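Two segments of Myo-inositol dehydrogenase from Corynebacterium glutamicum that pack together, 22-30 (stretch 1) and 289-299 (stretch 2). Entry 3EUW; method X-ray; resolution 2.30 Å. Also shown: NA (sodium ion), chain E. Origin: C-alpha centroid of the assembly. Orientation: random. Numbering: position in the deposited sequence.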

# COMPACT_ATOMS: atom_id res chain seq x y z
N ASN A 22 -9.61 24.39 -19.79
CA ASN A 22 -9.30 24.92 -18.47
C ASN A 22 -9.62 26.41 -18.36
O ASN A 22 -10.08 26.87 -17.32
N ILE A 23 -9.38 27.16 -19.43
CA ILE A 23 -9.67 28.58 -19.44
C ILE A 23 -11.18 28.78 -19.27
O ILE A 23 -11.61 29.62 -18.49
N ALA A 24 -11.97 28.00 -20.00
CA ALA A 24 -13.42 28.10 -19.90
C ALA A 24 -13.82 27.89 -18.45
O ALA A 24 -14.54 28.70 -17.87
N ALA A 25 -13.32 26.81 -17.87
CA ALA A 25 -13.62 26.45 -16.49
C ALA A 25 -13.16 27.49 -15.46
O ALA A 25 -13.84 27.71 -14.46
N ASN A 26 -12.01 28.11 -15.70
CA ASN A 26 -11.50 29.11 -14.76
C ASN A 26 -12.40 30.34 -14.82
O ASN A 26 -12.63 30.90 -15.88
N PRO A 27 -12.92 30.78 -13.66
CA PRO A 27 -13.81 31.95 -13.59
C PRO A 27 -13.18 33.32 -13.81
O PRO A 27 -13.88 34.28 -14.10
N ASP A 28 -11.86 33.42 -13.65
CA ASP A 28 -11.16 34.69 -13.84
C ASP A 28 -10.66 34.85 -15.27
O ASP A 28 -10.06 35.86 -15.62
N LEU A 29 -10.91 33.84 -16.10
CA LEU A 29 -10.44 33.88 -17.48
C LEU A 29 -11.52 33.65 -18.52
O LEU A 29 -12.56 33.07 -18.25
N GLU A 30 -11.22 34.10 -19.73
CA GLU A 30 -12.13 33.98 -20.85
C GLU A 30 -11.29 33.82 -22.11
O GLU A 30 -10.39 34.61 -22.36
N GLU A 289 -1.63 25.44 -12.85
CA GLU A 289 -0.67 26.23 -13.60
C GLU A 289 -1.38 27.44 -14.22
O GLU A 289 -0.85 28.55 -14.20
N LEU A 290 -2.57 27.21 -14.77
CA LEU A 290 -3.32 28.29 -15.40
C LEU A 290 -3.69 29.36 -14.37
O LEU A 290 -3.55 30.56 -14.63
N ALA A 291 -4.15 28.93 -13.20
CA ALA A 291 -4.55 29.85 -12.14
C ALA A 291 -3.38 30.73 -11.73
O ALA A 291 -3.54 31.92 -11.51
N THR A 292 -2.20 30.13 -11.64
CA THR A 292 -1.00 30.87 -11.27
C THR A 292 -0.65 31.89 -12.34
O THR A 292 -0.11 32.96 -12.05
N PHE A 293 -0.97 31.55 -13.59
CA PHE A 293 -0.71 32.44 -14.71
C PHE A 293 -1.61 33.65 -14.57
O PHE A 293 -1.17 34.78 -14.73
N ALA A 294 -2.88 33.40 -14.27
CA ALA A 294 -3.85 34.47 -14.10
C ALA A 294 -3.42 35.42 -12.98
O ALA A 294 -3.49 36.64 -13.14
N GLN A 295 -3.00 34.88 -11.84
CA GLN A 295 -2.59 35.72 -10.72
C GLN A 295 -1.35 36.54 -11.07
O GLN A 295 -1.20 37.66 -10.60
N GLY A 296 -0.48 35.98 -11.90
CA GLY A 296 0.72 36.69 -12.30
C GLY A 296 0.36 37.85 -13.22
O GLY A 296 1.01 38.91 -13.21
N ILE A 297 -0.69 37.66 -14.01
CA ILE A 297 -1.14 38.71 -14.91
C ILE A 297 -1.74 39.84 -14.08
O ILE A 297 -1.52 41.01 -14.38
N ARG A 298 -2.47 39.49 -13.03
CA ARG A 298 -3.08 40.48 -12.15
C ARG A 298 -2.07 41.20 -11.27
O ARG A 298 -2.20 42.40 -11.03
N ASP A 299 -1.07 40.47 -10.78
CA ASP A 299 -0.04 41.03 -9.90
C ASP A 299 1.03 41.84 -10.63
O ASP A 299 1.48 42.87 -10.14

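What fills the space between the helix of 289-299 and the segment of 22-30? Chiefly Leu290, whose CA-to-CB bond points toward the first stretch and which has more area covered there than any other residue of the pair. Its chi1 is t (-169°) and chi2 p (60°), a common leucine conformation in helices. This places CD2 against the end of the first helix, 3.5 Å from Ile23 N and 3.6 Å from Asn22 CB. Ile23 leaves its own backbone sideways to the contact, yet with chi1 m its CG1 still lies 3.6 Å from Leu290 CD2; chi2, which is t, sets the position of CD1.

How does Leu29 complete the apolar patch? Its CA-to-CB bond points toward the helix, and chi1 m with chi2 t spreads the two methyl groups over successive turns. CD1 lies 3.6 Å from Leu290 CG, while CD2 lies 3.8 Å from Ala294 CB. Ala294 also points toward the first stretch, and its short side chain meets Leu29 with a single methyl. Leu290 and Ala294 are four residues apart, so they share one face of the helix.

What does Asn26 do where the first helix ends? As the first residue to leave helical phi/psi, it opens a type I turn that runs to Leu29. Its chi1 is t (-173°) and chi2 is -54°; OD1 accepts a hydrogen bond from Asp28 N at 2.7 Å, bracing the turn from within. The amide's other arm reaches the second helix, with Asn26 ND2 4.0 Å from Ala291 CA, a packing contact. The end of the helix and the turn together hold a sodium ion, NA, bound by the backbone oxygens of Ile23, Ala24, Asn26 and Leu29 and by a water. The protein ligands of the ion are all main-chain oxygens, so no side chain from these stretches binds it.

Is the contact polar at its outer edge? Asp28 and Arg298 both have CA-to-CB bonds pointing toward the other stretch, but no direct hydrogen bond crosses between the stretches. Arg298 begins with chi1 m and continues through t, t before chi4 turns to -63°, so the extended chain brings its guanidinium edge to Asp28, with NH2 3.8 Å from Asp28 CB. The charges remain beyond salt-bridge range, Asp28 OD1 being 4.2 Å from Arg298 NH2. A water spans the pair instead, donating to Asp28 OD2 at 3.3 Å and accepting a weak hydrogen bond from Arg298 NE at 3.0 Å; NH1 and NH2 of Arg298 find partners elsewhere in the structure.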

# COMPACT_ATOMS: atom_id res chain seq x y z
CB ASN A 22 -7.83 24.67 -18.09
CG ASN A 22 -7.56 23.21 -17.78
OD1 ASN A 22 -8.47 22.47 -17.43
ND2 ASN A 22 -6.30 22.79 -17.91
CB ILE A 23 -9.19 29.25 -20.74
CG1 ILE A 23 -7.66 29.20 -20.79
CG2 ILE A 23 -9.70 30.72 -20.83
CD1 ILE A 23 -7.08 29.45 -22.16
CB ALA A 24 -14.08 27.05 -20.77
CB ALA A 25 -13.00 25.10 -16.16
CB ASN A 26 -10.06 29.49 -15.13
CG ASN A 26 -9.42 30.41 -14.09
OD1 ASN A 26 -9.96 31.45 -13.75
ND2 ASN A 26 -8.25 30.01 -13.60
CB PRO A 27 -14.43 31.81 -12.21
CG PRO A 27 -13.27 31.30 -11.41
CD PRO A 27 -12.68 30.23 -12.32
CB ASP A 28 -9.96 34.80 -12.90
CG ASP A 28 -10.35 34.92 -11.42
OD1 ASP A 28 -11.48 35.36 -11.12
OD2 ASP A 28 -9.50 34.57 -10.57
CB LEU A 29 -9.34 32.85 -17.68
CG LEU A 29 -8.16 32.92 -16.71
CD1 LEU A 29 -7.15 31.85 -17.07
CD2 LEU A 29 -7.53 34.32 -16.75
CB GLU A 30 -13.00 35.24 -20.93
CG GLU A 30 -13.81 35.39 -22.21
CD GLU A 30 -14.84 36.51 -22.11
OE1 GLU A 30 -15.26 37.02 -23.17
OE2 GLU A 30 -15.25 36.87 -20.98
CB GLU A 289 -0.02 25.39 -14.69
CG GLU A 289 1.11 26.09 -15.45
CD GLU A 289 1.74 25.19 -16.50
OE1 GLU A 289 1.06 24.86 -17.49
OE2 GLU A 289 2.92 24.81 -16.33
CB LEU A 290 -4.58 27.74 -16.07
CG LEU A 290 -5.34 28.70 -16.98
CD1 LEU A 290 -4.44 29.17 -18.12
CD2 LEU A 290 -6.56 28.01 -17.53
CB ALA A 291 -5.06 29.07 -10.93
CB THR A 292 0.17 29.90 -11.03
OG1 THR A 292 -0.14 29.08 -9.91
CG2 THR A 292 1.47 30.63 -10.74
CB PHE A 293 -0.99 31.73 -16.03
CG PHE A 293 -0.72 32.57 -17.25
CD1 PHE A 293 0.48 33.26 -17.38
CD2 PHE A 293 -1.64 32.61 -18.30
CE1 PHE A 293 0.76 33.98 -18.54
CE2 PHE A 293 -1.37 33.33 -19.45
CZ PHE A 293 -0.17 34.02 -19.57
CB ALA A 294 -5.22 33.88 -13.80
CB GLN A 295 -2.33 34.86 -9.48
CG GLN A 295 -2.05 35.63 -8.19
CD GLN A 295 -3.18 36.58 -7.80
OE1 GLN A 295 -4.35 36.18 -7.73
NE2 GLN A 295 -2.84 37.83 -7.55
CB ILE A 297 -2.20 38.16 -15.91
CG1 ILE A 297 -1.52 37.17 -16.87
CG2 ILE A 297 -2.86 39.31 -16.67
CD1 ILE A 297 -2.48 36.30 -17.64
CB ARG A 298 -4.15 39.84 -11.26
CG ARG A 298 -5.41 39.39 -11.99
CD ARG A 298 -6.49 39.06 -10.98
NE ARG A 298 -7.70 38.52 -11.59
CZ ARG A 298 -8.48 39.17 -12.44
NH1 ARG A 298 -8.19 40.41 -12.82
NH2 ARG A 298 -9.57 38.58 -12.92
CB ASP A 299 0.67 39.93 -9.11
CG ASP A 299 -0.24 39.24 -8.12
OD1 ASP A 299 -1.02 39.94 -7.45
OD2 ASP A 299 -0.17 38.00 -8.01
NA NA E . -13.53 30.95 -17.86
O HOH W 1 -6.51 35.95 -10.48
O HOH W 2 -15.29 31.21 -19.41